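Local coordinates for NS3-like protein (Alongshan virus, PDB 6M40) that probably hydrolyses ATP and other nucleoside triphosphates to drive RNA unwinding, this chain being the helicase domain of a longer viral protein, at residues A[43-48]-A[142-147]; A[54-59]-A[90-95]; A[193-198]-A[262-267]; A[376-381]-A[407-412]. All coordinates share one frame; numbering follows the deposited sequence.

Contact 1: residues A[43-48]-A[142-147]; sequences MTWSNR and KAACIE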
# COMPACT_ATOMS: atom_id res chain seq x y z
N MSE A 43 -16.09 12.60 -18.21
CA MSE A 43 -16.15 12.58 -19.67
C MSE A 43 -16.83 13.85 -20.19
O MSE A 43 -17.07 14.00 -21.38
CB MSE A 43 -16.88 11.32 -20.16
CG MSE A 43 -16.10 10.04 -19.88
SE MSE A 43 -14.30 10.00 -20.65
CE MSE A 43 -14.76 9.81 -22.53
N THR A 44 -17.11 14.76 -19.26
CA THR A 44 -17.63 16.07 -19.62
C THR A 44 -16.63 16.83 -20.49
O THR A 44 -16.98 17.32 -21.57
CB THR A 44 -17.93 16.88 -18.36
OG1 THR A 44 -19.05 16.31 -17.67
CG2 THR A 44 -18.24 18.34 -18.70
N TRP A 45 -15.38 16.93 -20.04
CA TRP A 45 -14.38 17.80 -20.63
C TRP A 45 -13.13 17.09 -21.12
O TRP A 45 -12.36 17.70 -21.87
CB TRP A 45 -13.94 18.88 -19.61
CG TRP A 45 -13.71 18.34 -18.22
CD1 TRP A 45 -12.80 17.39 -17.85
CD2 TRP A 45 -14.40 18.71 -17.01
NE1 TRP A 45 -12.89 17.14 -16.50
CE2 TRP A 45 -13.86 17.94 -15.96
CE3 TRP A 45 -15.43 19.62 -16.73
CZ2 TRP A 45 -14.31 18.06 -14.65
CZ3 TRP A 45 -15.87 19.73 -15.41
CH2 TRP A 45 -15.31 18.95 -14.39
N SER A 46 -12.88 15.85 -20.71
CA SER A 46 -11.67 15.14 -21.08
C SER A 46 -12.02 13.91 -21.92
O SER A 46 -13.16 13.45 -21.95
CB SER A 46 -10.87 14.73 -19.84
OG SER A 46 -11.40 13.56 -19.23
N ASN A 47 -11.00 13.37 -22.59
CA ASN A 47 -11.18 12.33 -23.60
C ASN A 47 -10.84 10.92 -23.12
O ASN A 47 -11.37 9.95 -23.67
CB ASN A 47 -10.32 12.61 -24.83
CG ASN A 47 -10.61 13.96 -25.45
OD1 ASN A 47 -11.72 14.47 -25.37
ND2 ASN A 47 -9.60 14.54 -26.10
N ARG A 48 -9.94 10.78 -22.15
CA ARG A 48 -9.67 9.49 -21.52
C ARG A 48 -9.65 9.68 -20.01
O ARG A 48 -9.34 10.76 -19.51
CB ARG A 48 -8.32 8.89 -21.96
CG ARG A 48 -8.16 8.70 -23.45
CD ARG A 48 -7.02 7.73 -23.75
NE ARG A 48 -6.98 7.35 -25.16
CZ ARG A 48 -6.20 6.39 -25.66
NH1 ARG A 48 -5.40 5.70 -24.87
NH2 ARG A 48 -6.24 6.13 -26.95
N LYS A 142 -7.39 20.70 -18.96
CA LYS A 142 -8.80 20.39 -19.16
C LYS A 142 -9.09 18.98 -18.67
O LYS A 142 -9.66 18.14 -19.37
CB LYS A 142 -9.19 20.58 -20.62
CG LYS A 142 -9.43 22.05 -20.97
CD LYS A 142 -9.24 22.34 -22.45
CE LYS A 142 -8.67 23.73 -22.67
NZ LYS A 142 -7.87 23.81 -23.92
N ALA A 143 -8.68 18.71 -17.44
CA ALA A 143 -8.87 17.42 -16.80
C ALA A 143 -8.83 17.62 -15.29
O ALA A 143 -8.33 18.63 -14.80
CB ALA A 143 -7.81 16.41 -17.25
N ALA A 144 -9.37 16.64 -14.57
CA ALA A 144 -9.41 16.67 -13.11
C ALA A 144 -8.94 15.33 -12.57
O ALA A 144 -8.80 14.35 -13.30
CB ALA A 144 -10.82 16.99 -12.60
N CYS A 145 -8.68 15.30 -11.25
CA CYS A 145 -8.36 14.08 -10.53
C CYS A 145 -9.38 13.89 -9.41
O CYS A 145 -9.91 14.86 -8.86
CB CYS A 145 -6.94 14.12 -9.95
SG CYS A 145 -6.46 12.72 -8.90
N ILE A 146 -9.65 12.64 -9.07
CA ILE A 146 -10.48 12.29 -7.93
C ILE A 146 -9.68 11.34 -7.05
O ILE A 146 -9.44 10.19 -7.42
CB ILE A 146 -11.82 11.67 -8.35
CG1 ILE A 146 -12.66 12.71 -9.09
CG2 ILE A 146 -12.57 11.16 -7.12
CD1 ILE A 146 -13.98 12.20 -9.57
N GLU A 147 -9.26 11.83 -5.89
CA GLU A 147 -8.61 11.02 -4.88
C GLU A 147 -9.64 10.48 -3.89
O GLU A 147 -10.55 11.21 -3.48
CB GLU A 147 -7.58 11.84 -4.11
CG GLU A 147 -6.19 11.85 -4.67
CD GLU A 147 -5.22 12.51 -3.72
OE1 GLU A 147 -5.46 12.47 -2.50
OE2 GLU A 147 -4.23 13.08 -4.20
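Trp45 reaches from the loop after helix 31-42 across to the backbone of Lys142, Ala143 and Ala144, and it has the largest share of this small contact, with Lys142 second. The pyrrole side of the indole does the touching: CD1 lies 3.6 Å from Lys142 O, and NE1 is 4.0 Å from Ala143 CA. Farther round the ring, CZ2 meets the methyl of Ala144 (CZ2 to CB, 4.2 Å). The CB of its own neighbour Thr44 lies over one face of the Trp45 ring, toward the rim. Lys142 takes part chiefly through its backbone, since its aliphatic chain leads away from the loop. Its carbonyl oxygen is also met by Ser46, whose CB comes within 3.6 Å of Lys142 O. The Ser46 hydroxyl is engaged on its own side, with Leu42 O and, weakly, with Ser112 OG. No hydrogen bond joins the two segments directly; strand 111-116 mediates, pairing through Ser112 with Arg48 and through Tyr113 with Ala144. The contact therefore closes over the start of strand 111-116, where strands 48-53 and 145-149 flank it. This is the arrangement of a P-loop NTPase core, a parallel sheet of order 1-6-5-2-4-3, met here at the end where its strands begin.

Contact 2: residues A[54-59]-A[90-95]; sequences PTRVVA and VTTHQT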
# COMPACT_ATOMS: atom_id res chain seq x y z
N PRO A 54 -4.24 0.17 -5.72
CA PRO A 54 -2.95 -0.36 -5.27
C PRO A 54 -2.63 -1.74 -5.81
O PRO A 54 -1.70 -1.89 -6.61
CB PRO A 54 -3.11 -0.36 -3.74
CG PRO A 54 -4.60 -0.40 -3.50
CD PRO A 54 -5.21 0.37 -4.62
N THR A 55 -3.37 -2.76 -5.39
CA THR A 55 -3.12 -4.12 -5.85
C THR A 55 -4.06 -4.47 -7.00
O THR A 55 -4.99 -3.73 -7.33
CB THR A 55 -3.26 -5.10 -4.68
OG1 THR A 55 -3.13 -6.45 -5.15
CG2 THR A 55 -4.59 -4.91 -3.97
N ARG A 56 -3.79 -5.61 -7.64
CA ARG A 56 -4.57 -5.99 -8.82
C ARG A 56 -6.01 -6.33 -8.46
O ARG A 56 -6.93 -6.09 -9.25
CB ARG A 56 -3.92 -7.17 -9.54
CG ARG A 56 -2.74 -6.79 -10.41
CD ARG A 56 -2.48 -7.81 -11.51
NE ARG A 56 -1.60 -8.90 -11.11
CZ ARG A 56 -0.30 -8.76 -10.87
NH1 ARG A 56 0.28 -7.56 -10.96
NH2 ARG A 56 0.43 -9.81 -10.52
N VAL A 57 -6.23 -6.89 -7.27
CA VAL A 57 -7.58 -7.31 -6.89
C VAL A 57 -8.52 -6.12 -6.84
O VAL A 57 -9.69 -6.22 -7.22
CB VAL A 57 -7.55 -8.08 -5.56
CG1 VAL A 57 -6.66 -9.31 -5.68
CG2 VAL A 57 -7.10 -7.17 -4.43
N VAL A 58 -8.03 -4.97 -6.38
CA VAL A 58 -8.85 -3.76 -6.43
C VAL A 58 -9.04 -3.32 -7.87
O VAL A 58 -10.11 -2.83 -8.25
CB VAL A 58 -8.22 -2.63 -5.59
CG1 VAL A 58 -9.02 -1.34 -5.73
CG2 VAL A 58 -8.11 -3.05 -4.12
N ALA A 59 -8.02 -3.49 -8.70
CA ALA A 59 -8.14 -3.14 -10.11
C ALA A 59 -9.20 -4.00 -10.79
O ALA A 59 -10.00 -3.50 -11.60
CB ALA A 59 -6.79 -3.28 -10.81
N VAL A 90 -8.30 0.99 -16.64
CA VAL A 90 -8.13 0.66 -15.23
C VAL A 90 -6.86 -0.17 -15.10
O VAL A 90 -6.61 -1.07 -15.91
CB VAL A 90 -9.34 -0.09 -14.64
CG1 VAL A 90 -10.60 0.74 -14.74
CG2 VAL A 90 -9.52 -1.43 -15.34
N THR A 91 -6.08 0.13 -14.08
CA THR A 91 -4.83 -0.57 -13.84
C THR A 91 -4.49 -0.38 -12.36
O THR A 91 -5.36 -0.03 -11.57
CB THR A 91 -3.75 -0.05 -14.81
OG1 THR A 91 -2.46 -0.50 -14.39
CG2 THR A 91 -3.77 1.47 -14.91
N THR A 92 -3.24 -0.65 -12.00
CA THR A 92 -2.78 -0.43 -10.64
C THR A 92 -1.97 0.86 -10.56
O THR A 92 -1.58 1.44 -11.58
CB THR A 92 -1.92 -1.61 -10.17
OG1 THR A 92 -0.64 -1.55 -10.80
CG2 THR A 92 -2.60 -2.91 -10.56
N HIS A 93 -1.74 1.33 -9.33
CA HIS A 93 -0.87 2.48 -9.13
C HIS A 93 0.46 2.28 -9.85
O HIS A 93 0.84 3.06 -10.73
CB HIS A 93 -0.62 2.71 -7.64
CG HIS A 93 -1.82 3.20 -6.89
ND1 HIS A 93 -1.99 2.97 -5.54
CD2 HIS A 93 -2.90 3.92 -7.29
CE1 HIS A 93 -3.12 3.53 -5.14
NE2 HIS A 93 -3.69 4.11 -6.19
N GLN A 94 1.17 1.22 -9.47
CA GLN A 94 2.48 0.93 -10.04
C GLN A 94 2.47 1.04 -11.56
O GLN A 94 3.16 1.89 -12.13
CB GLN A 94 2.94 -0.45 -9.59
CG GLN A 94 4.45 -0.55 -9.37
CD GLN A 94 4.85 -1.69 -8.45
OE1 GLN A 94 4.03 -2.24 -7.71
NE2 GLN A 94 6.13 -2.03 -8.48
N THR A 95 1.69 0.21 -12.25
CA THR A 95 1.88 0.17 -13.70
C THR A 95 1.27 1.37 -14.42
O THR A 95 1.52 1.53 -15.61
CB THR A 95 1.36 -1.13 -14.34
OG1 THR A 95 -0.07 -1.11 -14.45
CG2 THR A 95 1.82 -2.35 -13.57
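Pro54 and His93 run alongside each other in the same direction, the backbone of the proline passing over one face of the imidazole. Pro54 N stands 3.5 Å above the ring plane, offset toward the rim, with Pro54 CA 3.5 Å from His93 ND1 and Pro54 CD 3.8 Å from His93 CE1. The His93 ring is brought there with CG anti to its own carbonyl carbon (chi1 -70°), and Thr125 and Leu128 of helix 123-136 also pack against it. Thr92 is turned with its two branches doing different work. Its methyl faces the first turn of helix 56-64, where CG2 meets Arg56 CG at 3.9 Å, the two side chains crossing at a slant. Its hydroxyl turns to its own helix instead, accepting from Thr95 N in a nearly straight bond (OG1 to N 3.3 Å, 177° at the hydrogen) that caps helix 93-102. Ala59, directed toward the strand, sets its CB 3.6 Å from Thr91 O. By sequence, 54-59 probably corresponds to motif Ia of flaviviral NS3 helicases, which in relatives lines the RNA path. No hydrogen bond crosses between the segments. The interface rests on van der Waals contact of aliphatic and ring atoms with one another and with backbone carbonyl oxygens, so fit and shape hold it, while the polar group of Thr92 serves its own helix.

Contact 3: residues A[193-198]-A[262-267]; sequences ARVAVF and LDAVFD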
# COMPACT_ATOMS: atom_id res chain seq x y z
N ALA A 193 -15.58 -19.62 13.23
CA ALA A 193 -15.82 -18.53 12.30
C ALA A 193 -14.65 -18.44 11.33
O ALA A 193 -13.65 -19.17 11.46
CB ALA A 193 -16.02 -17.19 13.03
N ARG A 194 -14.77 -17.56 10.35
CA ARG A 194 -13.64 -17.14 9.53
C ARG A 194 -12.95 -15.99 10.25
O ARG A 194 -13.57 -14.95 10.49
CB ARG A 194 -14.11 -16.72 8.15
CG ARG A 194 -14.33 -17.84 7.14
CD ARG A 194 -14.46 -17.19 5.76
NE ARG A 194 -14.45 -18.13 4.64
CZ ARG A 194 -14.69 -17.76 3.38
NH1 ARG A 194 -14.95 -16.49 3.10
NH2 ARG A 194 -14.66 -18.66 2.41
N VAL A 195 -11.67 -16.17 10.59
CA VAL A 195 -10.94 -15.21 11.39
C VAL A 195 -9.60 -14.91 10.71
O VAL A 195 -9.09 -15.69 9.91
CB VAL A 195 -10.74 -15.72 12.84
CG1 VAL A 195 -9.27 -15.69 13.24
CG2 VAL A 195 -11.58 -14.90 13.80
N ALA A 196 -9.02 -13.75 11.06
CA ALA A 196 -7.73 -13.34 10.51
C ALA A 196 -6.90 -12.58 11.55
O ALA A 196 -7.43 -11.74 12.29
CB ALA A 196 -7.89 -12.46 9.27
N VAL A 197 -5.60 -12.85 11.55
CA VAL A 197 -4.66 -12.22 12.47
C VAL A 197 -3.64 -11.43 11.66
O VAL A 197 -2.97 -11.99 10.77
CB VAL A 197 -3.95 -13.27 13.35
CG1 VAL A 197 -3.27 -12.58 14.53
CG2 VAL A 197 -4.94 -14.31 13.82
N PHE A 198 -3.49 -10.15 11.98
CA PHE A 198 -2.53 -9.28 11.32
C PHE A 198 -1.27 -9.19 12.18
O PHE A 198 -1.28 -8.58 13.25
CB PHE A 198 -3.14 -7.91 11.05
CG PHE A 198 -3.87 -7.82 9.74
CD1 PHE A 198 -3.17 -7.80 8.55
CD2 PHE A 198 -5.26 -7.77 9.70
CE1 PHE A 198 -3.83 -7.73 7.34
CE2 PHE A 198 -5.92 -7.69 8.49
CZ PHE A 198 -5.20 -7.67 7.31
N LEU A 262 -14.62 -12.47 5.98
CA LEU A 262 -14.54 -13.16 7.26
C LEU A 262 -15.32 -12.42 8.33
O LEU A 262 -15.89 -11.34 8.10
CB LEU A 262 -13.08 -13.32 7.69
CG LEU A 262 -12.20 -12.12 7.34
CD1 LEU A 262 -12.81 -10.80 7.79
CD2 LEU A 262 -10.81 -12.29 7.94
N ASP A 263 -15.33 -13.00 9.54
CA ASP A 263 -16.20 -12.55 10.62
C ASP A 263 -15.48 -11.78 11.73
O ASP A 263 -16.15 -11.09 12.50
CB ASP A 263 -16.92 -13.75 11.26
CG ASP A 263 -17.72 -14.58 10.25
OD1 ASP A 263 -18.44 -14.00 9.40
OD2 ASP A 263 -17.64 -15.83 10.31
N ALA A 264 -14.15 -11.88 11.85
CA ALA A 264 -13.43 -11.15 12.89
C ALA A 264 -11.98 -10.94 12.49
O ALA A 264 -11.43 -11.66 11.65
CB ALA A 264 -13.51 -11.87 14.24
N VAL A 265 -11.35 -9.96 13.15
CA VAL A 265 -9.96 -9.58 12.89
C VAL A 265 -9.25 -9.35 14.22
O VAL A 265 -9.75 -8.63 15.08
CB VAL A 265 -9.88 -8.29 12.03
CG1 VAL A 265 -8.53 -7.61 12.19
CG2 VAL A 265 -10.16 -8.60 10.57
N PHE A 266 -8.07 -9.96 14.38
CA PHE A 266 -7.23 -9.74 15.55
C PHE A 266 -5.99 -8.96 15.14
O PHE A 266 -5.23 -9.41 14.28
CB PHE A 266 -6.85 -11.08 16.19
CG PHE A 266 -7.99 -11.76 16.86
CD1 PHE A 266 -8.86 -12.55 16.12
CD2 PHE A 266 -8.22 -11.60 18.21
CE1 PHE A 266 -9.93 -13.17 16.73
CE2 PHE A 266 -9.28 -12.23 18.83
CZ PHE A 266 -10.14 -13.01 18.08
N ASP A 267 -5.79 -7.80 15.75
CA ASP A 267 -4.74 -6.86 15.35
C ASP A 267 -3.63 -6.87 16.38
O ASP A 267 -3.84 -6.48 17.54
CB ASP A 267 -5.31 -5.45 15.18
CG ASP A 267 -4.53 -4.62 14.17
OD1 ASP A 267 -3.32 -4.88 13.94
OD2 ASP A 267 -5.12 -3.67 13.60
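Ala196 is bonded to the neighbouring strand through both its N and its O: the N donates to Ala264 O at 3.2 Å, and the O accepts from Phe266 N at 2.8 Å, almost straight (171°). The ladder goes on with Phe198 N to Phe266 O, 3.0 Å, in line with the carbonyl. At the entry, Arg194 O takes Asp263 N at 2.8 Å and, weakly, Ala264 N; Arg194 N donates weakly to Asp263 OD2. CA-H...O contacts reach carbonyls that already accept N-H bonds, among them Val265 CA to Ala196 O.

Apolar contacts sort by face. Val195 and Val197 share one face with Ala264 and Phe266. Val195 CG2 touches Ala264 CB at 3.6 Å. In the plane of the Phe266 ring and at its edge, Val195 CG2 lies 3.8 Å from Phe266 CE1. Helix 179-189 covers this face, with Tyr186 on Val195 and Ala264. On the other face, Val265 CG1 lies near the plane of the Phe198 ring, at its edge (CD2 to CG1, 4.1 Å), and Ala196 CB meets Leu262 CD2.

The charged ends find their main partners outside the pair: Arg194 NH1 with Asp261, Asp263 OD1 with Arg304, and Asp267 OD2 hydrogen-bonded to Tyr308. The strands run parallel, 18° apart, with strand 246-250 on the far side of 194-198. This parallel pairing, within a mixed sheet flanked by helices, is consistent with the second RecA-like domain of superfamily 2 helicases.

Contact 4: residues A[376-381]-A[407-412]; sequences TLTEAM and FNDARW
The N-terminal cap of helix 377-383 meets a type I beta turn, Asp409 to Trp412, through Thr376 and Thr378, in the C-terminal helical region that probably corresponds to domain 3 of flaviviral NS3. Thr376 OG1 accepts twice: from Glu379 N, the capping bond, and from Trp412 NE1 at 3.3 Å, lying close to the indole plane. OG1 of Thr378 donates to Asp409 OD2 at 2.7 Å on the anti lone pair, and receives a weak second bond from Trp412 NE1 (122°). Glu379 CB also packs on the indole, 3.5 Å from Trp412 NE1. The threonine methyls pack elsewhere: Thr376 CG2 stands 3.3 Å above one face of the Arg411 guanidinium, near its rim, and Thr378 CG2 meets Phe407 CE2 at 3.9 Å. Arg411 bends back onto Asp409 in a salt bridge, NE to OD1 at 3.0 Å and NH2 to OD2 at 2.8 Å, the latter bent and weak as a hydrogen bond; NH2 also pairs with Glu332, which accepts from Leu377 N as well. Asp409 thus receives donors on both oxygens, which would probably stabilise its negative charge, and the single indole N-H is divided between two hydroxyls.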
# COMPACT_ATOMS: atom_id res chain seq x y z
N THR A 376 14.72 -1.51 -4.61
CA THR A 376 15.23 -0.34 -3.90
C THR A 376 15.76 0.69 -4.89
O THR A 376 16.49 0.35 -5.82
CB THR A 376 16.34 -0.74 -2.94
OG1 THR A 376 17.46 -1.25 -3.68
CG2 THR A 376 15.85 -1.79 -1.95
N LEU A 377 15.37 1.95 -4.68
CA LEU A 377 15.96 3.04 -5.45
C LEU A 377 17.46 3.13 -5.18
O LEU A 377 18.23 3.47 -6.08
CB LEU A 377 15.26 4.35 -5.11
CG LEU A 377 15.73 5.67 -5.73
CD1 LEU A 377 15.83 5.57 -7.24
CD2 LEU A 377 14.75 6.77 -5.34
N THR A 378 17.88 2.82 -3.95
CA THR A 378 19.30 2.83 -3.64
C THR A 378 20.07 1.90 -4.58
O THR A 378 21.15 2.25 -5.07
CB THR A 378 19.53 2.43 -2.18
OG1 THR A 378 19.21 1.04 -2.01
CG2 THR A 378 18.66 3.26 -1.26
N GLU A 379 19.54 0.71 -4.85
CA GLU A 379 20.25 -0.21 -5.73
C GLU A 379 20.13 0.22 -7.19
O GLU A 379 21.04 -0.06 -7.99
CB GLU A 379 19.73 -1.64 -5.56
CG GLU A 379 20.51 -2.67 -6.39
CD GLU A 379 20.10 -4.11 -6.12
OE1 GLU A 379 19.06 -4.34 -5.47
OE2 GLU A 379 20.83 -5.02 -6.58
N ALA A 380 19.03 0.88 -7.56
CA ALA A 380 18.91 1.40 -8.92
C ALA A 380 20.04 2.36 -9.24
O ALA A 380 20.45 2.48 -10.41
CB ALA A 380 17.56 2.09 -9.10
N MSE A 381 20.54 3.07 -8.24
CA MSE A 381 21.63 4.03 -8.41
C MSE A 381 22.94 3.28 -8.67
O MSE A 381 23.87 3.83 -9.27
CB MSE A 381 21.75 4.93 -7.17
CG MSE A 381 20.54 5.82 -6.97
SE MSE A 381 20.52 6.77 -5.22
CE MSE A 381 22.22 7.73 -5.37
N PHE A 407 25.88 4.73 3.14
CA PHE A 407 24.50 4.28 3.30
C PHE A 407 24.44 2.77 3.16
O PHE A 407 24.65 2.23 2.07
CB PHE A 407 23.57 4.94 2.28
CG PHE A 407 22.12 4.88 2.67
CD1 PHE A 407 21.63 5.73 3.63
CD2 PHE A 407 21.26 3.98 2.06
CE1 PHE A 407 20.30 5.69 3.99
CE2 PHE A 407 19.92 3.94 2.40
CZ PHE A 407 19.44 4.80 3.38
N ASN A 408 24.14 2.10 4.27
CA ASN A 408 24.06 0.64 4.31
C ASN A 408 22.58 0.26 4.29
O ASN A 408 21.94 0.17 5.33
CB ASN A 408 24.78 0.12 5.53
CG ASN A 408 24.90 -1.38 5.54
OD1 ASN A 408 24.74 -2.03 4.50
ND2 ASN A 408 25.18 -1.95 6.70
N ASP A 409 22.05 0.04 3.09
CA ASP A 409 20.67 -0.41 2.96
C ASP A 409 20.59 -1.86 3.40
O ASP A 409 21.21 -2.74 2.80
CB ASP A 409 20.19 -0.26 1.52
CG ASP A 409 18.70 -0.01 1.43
OD1 ASP A 409 17.98 -0.41 2.38
OD2 ASP A 409 18.26 0.58 0.43
N ALA A 410 19.82 -2.11 4.46
CA ALA A 410 19.66 -3.47 4.98
C ALA A 410 18.63 -4.27 4.22
O ALA A 410 18.32 -5.41 4.60
CB ALA A 410 19.30 -3.41 6.46
N ARG A 411 18.10 -3.69 3.14
CA ARG A 411 17.20 -4.40 2.22
C ARG A 411 17.94 -5.08 1.07
O ARG A 411 17.30 -5.82 0.28
CB ARG A 411 16.17 -3.44 1.66
CG ARG A 411 15.23 -2.92 2.73
CD ARG A 411 14.28 -1.91 2.19
NE ARG A 411 15.05 -0.72 1.80
CZ ARG A 411 14.77 0.08 0.76
NH1 ARG A 411 13.72 -0.18 -0.02
NH2 ARG A 411 15.54 1.14 0.47
N TRP A 412 19.26 -4.88 1.02
CA TRP A 412 20.11 -5.61 0.07
C TRP A 412 20.44 -7.04 0.54
O TRP A 412 21.25 -7.76 -0.09
CB TRP A 412 21.40 -4.82 -0.18
CG TRP A 412 21.19 -3.51 -0.93
CD1 TRP A 412 20.01 -3.03 -1.45
CD2 TRP A 412 22.19 -2.53 -1.24
NE1 TRP A 412 20.23 -1.82 -2.07
CE2 TRP A 412 21.55 -1.49 -1.95
CE3 TRP A 412 23.57 -2.42 -0.99
CZ2 TRP A 412 22.24 -0.36 -2.41
CZ3 TRP A 412 24.24 -1.31 -1.44
CH2 TRP A 412 23.58 -0.29 -2.14

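Contacts 1 and 2 both reach the parallel sheet of the nucleotide-binding domain, their centres about 19 Å apart: contact 1 at its outer end, where two loops meet just before strands 48-53 and 145-149, exposed at Trp45 and Lys142 but otherwise buried, contact 2 deeper in the chain. Neither has a hydrogen bond between its segments. Contact 3 stands in another sheet, its centre about 25 Å from that of contact 2; it is a regular strand pairing, carried by backbone hydrogen bonds with apolar groups on both faces. Contact 4, partly buried and without strands, joins a helix start to a turn through side-chain hydrogen bonds, beside a salt bridge within the turn.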